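Local coordinates for protein adenosine deaminase 1 (Arthrobacter aurescens, PDB 3RYS) that probably catalyses the zinc-dependent hydrolytic deamination of adenine to hypoxanthine, releasing ammonia for nitrogen catabolism and feeding purine salvage, at residues Glu55-Asp58 against Leu59-Leu63; Ala113-Thr116 against Cys117-Val121; Gly286-Val289 against Asp290-Phe293. All coordinates share one frame; numbering follows the deposited sequence.

Interaction 1: residues Glu55-Asp58 against Leu59-Leu63; sequences EFTD and LQSFL. With ADE (adenine), chain D.
The hydroxyl of Ser61 is gripped from two directions by the turn that leads into its helix. Thr57 N donates to Ser61 OG over 2.9 Å in an almost straight bond (174°), and Ser61 OG in turn donates to Asp58 O at 3.0 Å, arriving somewhat tilted from the carbonyl plane. A serine suits this place because one small group can accept and donate at once. With chi1 at 70°, OG stands between the backbone N and carbonyl carbon of Ser61, turned back onto the preceding loop. Asp58 is the N-cap of helix 59-69: its OD1 accepts from Ser61 N at 3.0 Å, on the syn side and well out of the carboxylate plane, and so satisfies an amide of the first turn that has no earlier helical carbonyl to pair with. Without this carboxylate, as with an alanine here, Ser61 N would probably be left without its capping acceptor and the helix start less firmly fixed. Just before the cap, the buried Phe56 packs its ring on Phe62. Phe62 CB lies over one Phe56 face in a CH-pi contact, 4.1 Å from the ring centroid, and the Phe62 ring turns its edge to that same ring, planes at 89°, a T-shaped pair. Phe62 also belongs to an aromatic cluster with Tyr66, Tyr284 and Phe285. Leu59, Phe62 and Leu63 line the adenine pocket: Leu59 CD1 reaches adenine N1 at 3.6 Å, Leu63 CD2 comes equally near N9, and the rim of the Phe62 ring brings CE2 to 3.8 Å from N7.

Interaction 2: residues Ala113-Thr116 against Cys117-Val121; sequences ALET and CVNGV
Glu115 and Asn119, one turn apart on the outer side of helix 114-125, reach across to each other with their flat ends nearly perpendicular, carboxylate and amide planes standing 84° apart. Asn119 ND2 donates to Glu115 OE2 at 2.9 Å; the oxygen lies close to the plane of the Asn119 amide, whereas the N-H meets it from above the carboxylate plane. Glu115 sends CG anti to its N (chi1 -179°) and then bends at chi2, which swings the carboxylate over the next turn; a long flexible acid and a short amide donor are well matched for such an i to i+4 link. On the inner side, Leu114, Cys117 and Val118 are apolar and loosely matched: Leu114 CD2 is 4.4 Å from Cys117 SG and equally far from Val118 CG2. Beneath them the regular backbone bonds run from Cys117 N to Ala113 O, the N-cap residue, and from Val118 N to Leu114 O. Gly120 N bonds to Thr116 O, and Gly120 O accepts from Thr80 OG1. Thr116 and Cys117 rest on Phe79 of helix 76-92, whereas Leu114 and Val118 pack against Leu158 of helix 148-160, so helix 114-125 sits between these two neighbours.

Interaction 3: residues Gly286-Val289 against Asp290-Phe293; sequences GGYV and DDNF
Tyr288, the N-cap of helix 289-300, has its backbone N bound by the carboxylate of Asp291 three residues on, which is one half of a capping box at the start of a helix of this TIM-barrel enzyme. Asp291 OD2 accepts from Tyr288 N at 2.9 Å through its anti lone pair, and the chi1 of -72° that sets CG beside the backbone N of Asp291 turns the acid back toward the loop. Gly287 CA lies beside the same OD2, and the fit depends on the room that glycine leaves for Asp291: a CB would run into Asp291 CB, and the phi of 164° is one that residues with a side chain seldom adopt. The buried side is apolar. Val289 and Phe293 lie alongside each other, pointing the same way, with Val289 CG2 at 3.6 Å from Phe293 CE1; both pack on Val15 of strand 15-17, and Phe293 also touches Val277 of strand 275-277 and Leu310 of helix 304-317. A branched aliphatic and a flat ring fill this helix-to-barrel interface well. Looser is the partly exposed side, where Tyr288 directs its ring away from the helix and its OH makes a weak bond to Gln27. Asp290, whose carboxylate lies beside Tyr288 CB, forms a salt bridge with Arg89 through OD2; acids in the first turn of a helix are probably favoured by its dipole. Back in the interior, Asn292 uses both ends of its amide, OD1 taking a bond from Leu249 N and ND2 donating to a water that can bridge to Gly287 O. Tyr288 O holds two donors of this one residue: Asn292 N comes nearly straight on, whereas Asn292 ND2 arrives at 2.9 Å from above the carbonyl plane.

In the fold
Interactions 1 and 3 both stand at the N-terminal start of a helix near the active site, their nearest atoms about 7 Å apart. Interaction 1 lines the pocket itself: the side chain of Phe62 lies about 7 Å from the zinc ion, and adenine is also bound by Ser172 N. Interaction 3 is one layer back, Asn292 about 7 Å from the zinc ligand Asp280, side chain to side chain, and about 11 Å from adenine and from zinc. Tyr284 and Phe285, just before 286-289, meet Phe62 and so link the two. Interaction 2 starts a third helix, its centre 27 Å from that of interaction 1 and 28 Å from that of interaction 3, away from the catalytic residues.

Interaction 1: residues Glu55-Asp58 against Leu59-Leu63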
# COMPACT_ATOMS: atom_id res chain seq x y z
N GLU A 55 11.50 16.18 -0.14
CA GLU A 55 11.48 16.43 -1.57
C GLU A 55 12.24 15.32 -2.30
O GLU A 55 13.47 15.31 -2.32
CB GLU A 55 12.08 17.79 -1.91
CG GLU A 55 11.86 18.18 -3.36
CD GLU A 55 12.58 19.46 -3.75
OE1 GLU A 55 13.51 19.86 -3.02
OE2 GLU A 55 12.21 20.06 -4.78
N PHE A 56 11.50 14.39 -2.88
CA PHE A 56 12.10 13.19 -3.46
C PHE A 56 12.45 13.37 -4.93
O PHE A 56 11.89 14.22 -5.61
CB PHE A 56 11.18 11.98 -3.25
CG PHE A 56 10.69 11.85 -1.83
CD1 PHE A 56 11.55 11.45 -0.82
CD2 PHE A 56 9.37 12.13 -1.51
CE1 PHE A 56 11.11 11.33 0.48
CE2 PHE A 56 8.92 12.02 -0.21
CZ PHE A 56 9.79 11.62 0.78
N THR A 57 13.38 12.55 -5.40
CA THR A 57 13.89 12.64 -6.76
C THR A 57 13.53 11.39 -7.55
O THR A 57 13.41 11.43 -8.78
CB THR A 57 15.42 12.79 -6.75
OG1 THR A 57 15.79 13.76 -5.77
CG2 THR A 57 15.93 13.22 -8.11
N ASP A 58 13.38 10.29 -6.83
CA ASP A 58 13.05 8.99 -7.41
C ASP A 58 12.67 8.05 -6.27
O ASP A 58 12.65 8.46 -5.11
CB ASP A 58 14.22 8.42 -8.22
CG ASP A 58 15.51 8.29 -7.41
OD1 ASP A 58 15.53 8.65 -6.21
OD2 ASP A 58 16.52 7.81 -7.97
N LEU A 59 12.37 6.79 -6.59
CA LEU A 59 11.97 5.84 -5.56
C LEU A 59 13.03 5.72 -4.47
O LEU A 59 12.72 5.69 -3.28
CB LEU A 59 11.70 4.46 -6.16
CG LEU A 59 11.30 3.38 -5.15
CD1 LEU A 59 10.04 3.78 -4.39
CD2 LEU A 59 11.11 2.03 -5.82
N GLN A 60 14.29 5.67 -4.90
CA GLN A 60 15.40 5.42 -3.98
C GLN A 60 15.54 6.50 -2.92
O GLN A 60 15.66 6.20 -1.73
CB GLN A 60 16.71 5.24 -4.75
CG GLN A 60 17.85 4.70 -3.91
CD GLN A 60 17.48 3.41 -3.18
OE1 GLN A 60 17.13 2.40 -3.80
NE2 GLN A 60 17.57 3.44 -1.85
N SER A 61 15.54 7.76 -3.34
CA SER A 61 15.67 8.88 -2.41
C SER A 61 14.61 8.78 -1.32
O SER A 61 14.86 9.13 -0.17
CB SER A 61 15.57 10.22 -3.14
OG SER A 61 14.26 10.46 -3.61
N PHE A 62 13.43 8.30 -1.70
CA PHE A 62 12.34 8.12 -0.75
C PHE A 62 12.63 6.97 0.21
O PHE A 62 12.56 7.14 1.42
CB PHE A 62 11.03 7.87 -1.48
CG PHE A 62 10.04 7.08 -0.68
CD1 PHE A 62 9.36 7.66 0.39
CD2 PHE A 62 9.79 5.75 -0.99
CE1 PHE A 62 8.44 6.92 1.13
CE2 PHE A 62 8.88 5.01 -0.25
CZ PHE A 62 8.21 5.60 0.82
N LEU A 63 12.93 5.80 -0.35
CA LEU A 63 13.25 4.63 0.46
C LEU A 63 14.28 4.97 1.54
O LEU A 63 14.15 4.55 2.69
CB LEU A 63 13.74 3.48 -0.42
CG LEU A 63 12.72 2.76 -1.30
CD1 LEU A 63 13.38 1.69 -2.16
CD2 LEU A 63 11.61 2.15 -0.46
N9 ADE D . 8.37 0.63 -0.22
C8 ADE D . 7.39 1.38 0.37
N7 ADE D . 6.59 1.99 -0.48
C5 ADE D . 7.09 1.61 -1.72
C6 ADE D . 6.69 1.91 -3.04
N6 ADE D . 5.66 2.71 -3.32
N1 ADE D . 7.40 1.36 -4.05
C2 ADE D . 8.43 0.56 -3.76
N3 ADE D . 8.90 0.20 -2.56
C4 ADE D . 8.18 0.76 -1.58

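Interaction 2: residues Ala113-Thr116 against Cys117-Val121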
# COMPACT_ATOMS: atom_id res chain seq x y z
N ALA A 113 13.15 -8.11 16.74
CA ALA A 113 12.65 -9.45 16.46
C ALA A 113 11.36 -9.47 15.64
O ALA A 113 10.58 -8.53 15.67
CB ALA A 113 12.46 -10.22 17.76
N LEU A 114 11.15 -10.55 14.88
CA LEU A 114 9.91 -10.74 14.14
C LEU A 114 8.74 -10.72 15.11
O LEU A 114 7.70 -10.14 14.82
CB LEU A 114 9.92 -12.09 13.42
CG LEU A 114 10.52 -12.14 12.03
CD1 LEU A 114 10.71 -13.58 11.57
CD2 LEU A 114 9.64 -11.37 11.07
N GLU A 115 8.94 -11.37 16.25
CA GLU A 115 7.94 -11.40 17.30
C GLU A 115 7.47 -9.98 17.61
O GLU A 115 6.27 -9.73 17.73
CB GLU A 115 8.53 -12.05 18.55
CG GLU A 115 7.57 -12.17 19.73
CD GLU A 115 6.77 -13.46 19.72
OE1 GLU A 115 7.12 -14.37 18.93
OE2 GLU A 115 5.79 -13.56 20.50
N THR A 116 8.41 -9.05 17.73
CA THR A 116 8.11 -7.67 18.10
C THR A 116 7.30 -6.91 17.05
O THR A 116 6.27 -6.32 17.37
CB THR A 116 9.39 -6.87 18.41
OG1 THR A 116 10.10 -7.50 19.48
CG2 THR A 116 9.04 -5.45 18.82
N CYS A 117 7.77 -6.91 15.81
CA CYS A 117 7.08 -6.16 14.76
C CYS A 117 5.73 -6.78 14.38
O CYS A 117 4.75 -6.07 14.21
CB CYS A 117 7.97 -5.90 13.54
SG CYS A 117 8.71 -7.35 12.72
N VAL A 118 5.69 -8.11 14.26
CA VAL A 118 4.43 -8.79 13.94
C VAL A 118 3.38 -8.62 15.04
O VAL A 118 2.24 -8.23 14.76
CB VAL A 118 4.64 -10.29 13.69
CG1 VAL A 118 3.30 -10.96 13.38
CG2 VAL A 118 5.62 -10.51 12.54
N ASN A 119 3.76 -8.90 16.28
CA ASN A 119 2.84 -8.74 17.40
C ASN A 119 2.33 -7.30 17.54
O ASN A 119 1.15 -7.08 17.80
CB ASN A 119 3.48 -9.19 18.72
CG ASN A 119 3.66 -10.70 18.80
OD1 ASN A 119 3.19 -11.44 17.93
ND2 ASN A 119 4.35 -11.15 19.84
N GLY A 120 3.23 -6.34 17.37
CA GLY A 120 2.87 -4.94 17.50
C GLY A 120 1.75 -4.54 16.57
O GLY A 120 0.77 -3.93 16.99
N VAL A 121 1.89 -4.90 15.30
CA VAL A 121 0.88 -4.58 14.30
C VAL A 121 -0.39 -5.39 14.51
O VAL A 121 -1.48 -4.84 14.62
CB VAL A 121 1.41 -4.83 12.87
CG1 VAL A 121 0.33 -4.56 11.84
CG2 VAL A 121 2.63 -3.96 12.60

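Interaction 3: residues Gly286-Val289 against Asp290-Phe293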
# COMPACT_ATOMS: atom_id res chain seq x y z
N GLY A 286 2.07 13.31 1.49
CA GLY A 286 1.17 14.39 1.85
C GLY A 286 -0.31 14.14 1.68
O GLY A 286 -1.04 15.02 1.22
N GLY A 287 -0.77 12.95 2.04
CA GLY A 287 -2.18 12.63 1.90
C GLY A 287 -2.56 11.17 1.98
O GLY A 287 -1.81 10.28 1.55
N TYR A 288 -3.74 10.92 2.52
CA TYR A 288 -4.29 9.57 2.62
C TYR A 288 -5.18 9.29 1.41
O TYR A 288 -5.21 10.07 0.46
CB TYR A 288 -5.02 9.41 3.95
CG TYR A 288 -4.07 9.48 5.13
CD1 TYR A 288 -3.55 10.70 5.56
CD2 TYR A 288 -3.67 8.33 5.80
CE1 TYR A 288 -2.67 10.77 6.62
CE2 TYR A 288 -2.79 8.39 6.86
CZ TYR A 288 -2.29 9.61 7.27
OH TYR A 288 -1.42 9.65 8.33
N VAL A 289 -5.89 8.17 1.42
CA VAL A 289 -6.70 7.81 0.25
C VAL A 289 -7.69 8.92 -0.10
O VAL A 289 -7.80 9.32 -1.26
CB VAL A 289 -7.43 6.46 0.43
CG1 VAL A 289 -8.51 6.57 1.50
CG2 VAL A 289 -8.03 6.02 -0.89
N ASP A 290 -8.38 9.45 0.91
CA ASP A 290 -9.36 10.51 0.67
C ASP A 290 -8.70 11.75 0.09
O ASP A 290 -9.33 12.49 -0.65
CB ASP A 290 -10.14 10.85 1.95
CG ASP A 290 -9.25 11.42 3.05
OD1 ASP A 290 -9.29 12.65 3.25
OD2 ASP A 290 -8.53 10.63 3.70
N ASP A 291 -7.44 11.97 0.43
CA ASP A 291 -6.67 13.06 -0.16
C ASP A 291 -6.36 12.76 -1.61
O ASP A 291 -6.38 13.66 -2.45
CB ASP A 291 -5.37 13.29 0.62
CG ASP A 291 -5.62 13.93 1.98
OD1 ASP A 291 -6.34 14.95 2.05
OD2 ASP A 291 -5.09 13.40 2.98
N ASN A 292 -6.06 11.50 -1.92
CA ASN A 292 -5.83 11.09 -3.30
C ASN A 292 -7.09 11.33 -4.13
O ASN A 292 -7.01 11.82 -5.25
CB ASN A 292 -5.39 9.63 -3.40
CG ASN A 292 -3.91 9.44 -3.08
OD1 ASN A 292 -3.08 9.33 -3.98
ND2 ASN A 292 -3.57 9.42 -1.79
N PHE A 293 -8.25 10.99 -3.57
CA PHE A 293 -9.50 11.22 -4.27
C PHE A 293 -9.74 12.71 -4.49
O PHE A 293 -10.06 13.14 -5.59
CB PHE A 293 -10.67 10.60 -3.51
CG PHE A 293 -10.90 9.15 -3.82
CD1 PHE A 293 -10.37 8.17 -3.00
CD2 PHE A 293 -11.63 8.78 -4.92
CE1 PHE A 293 -10.57 6.83 -3.28
CE2 PHE A 293 -11.84 7.44 -5.21
CZ PHE A 293 -11.31 6.47 -4.38
O HOH W 1 -0.73 9.64 -0.88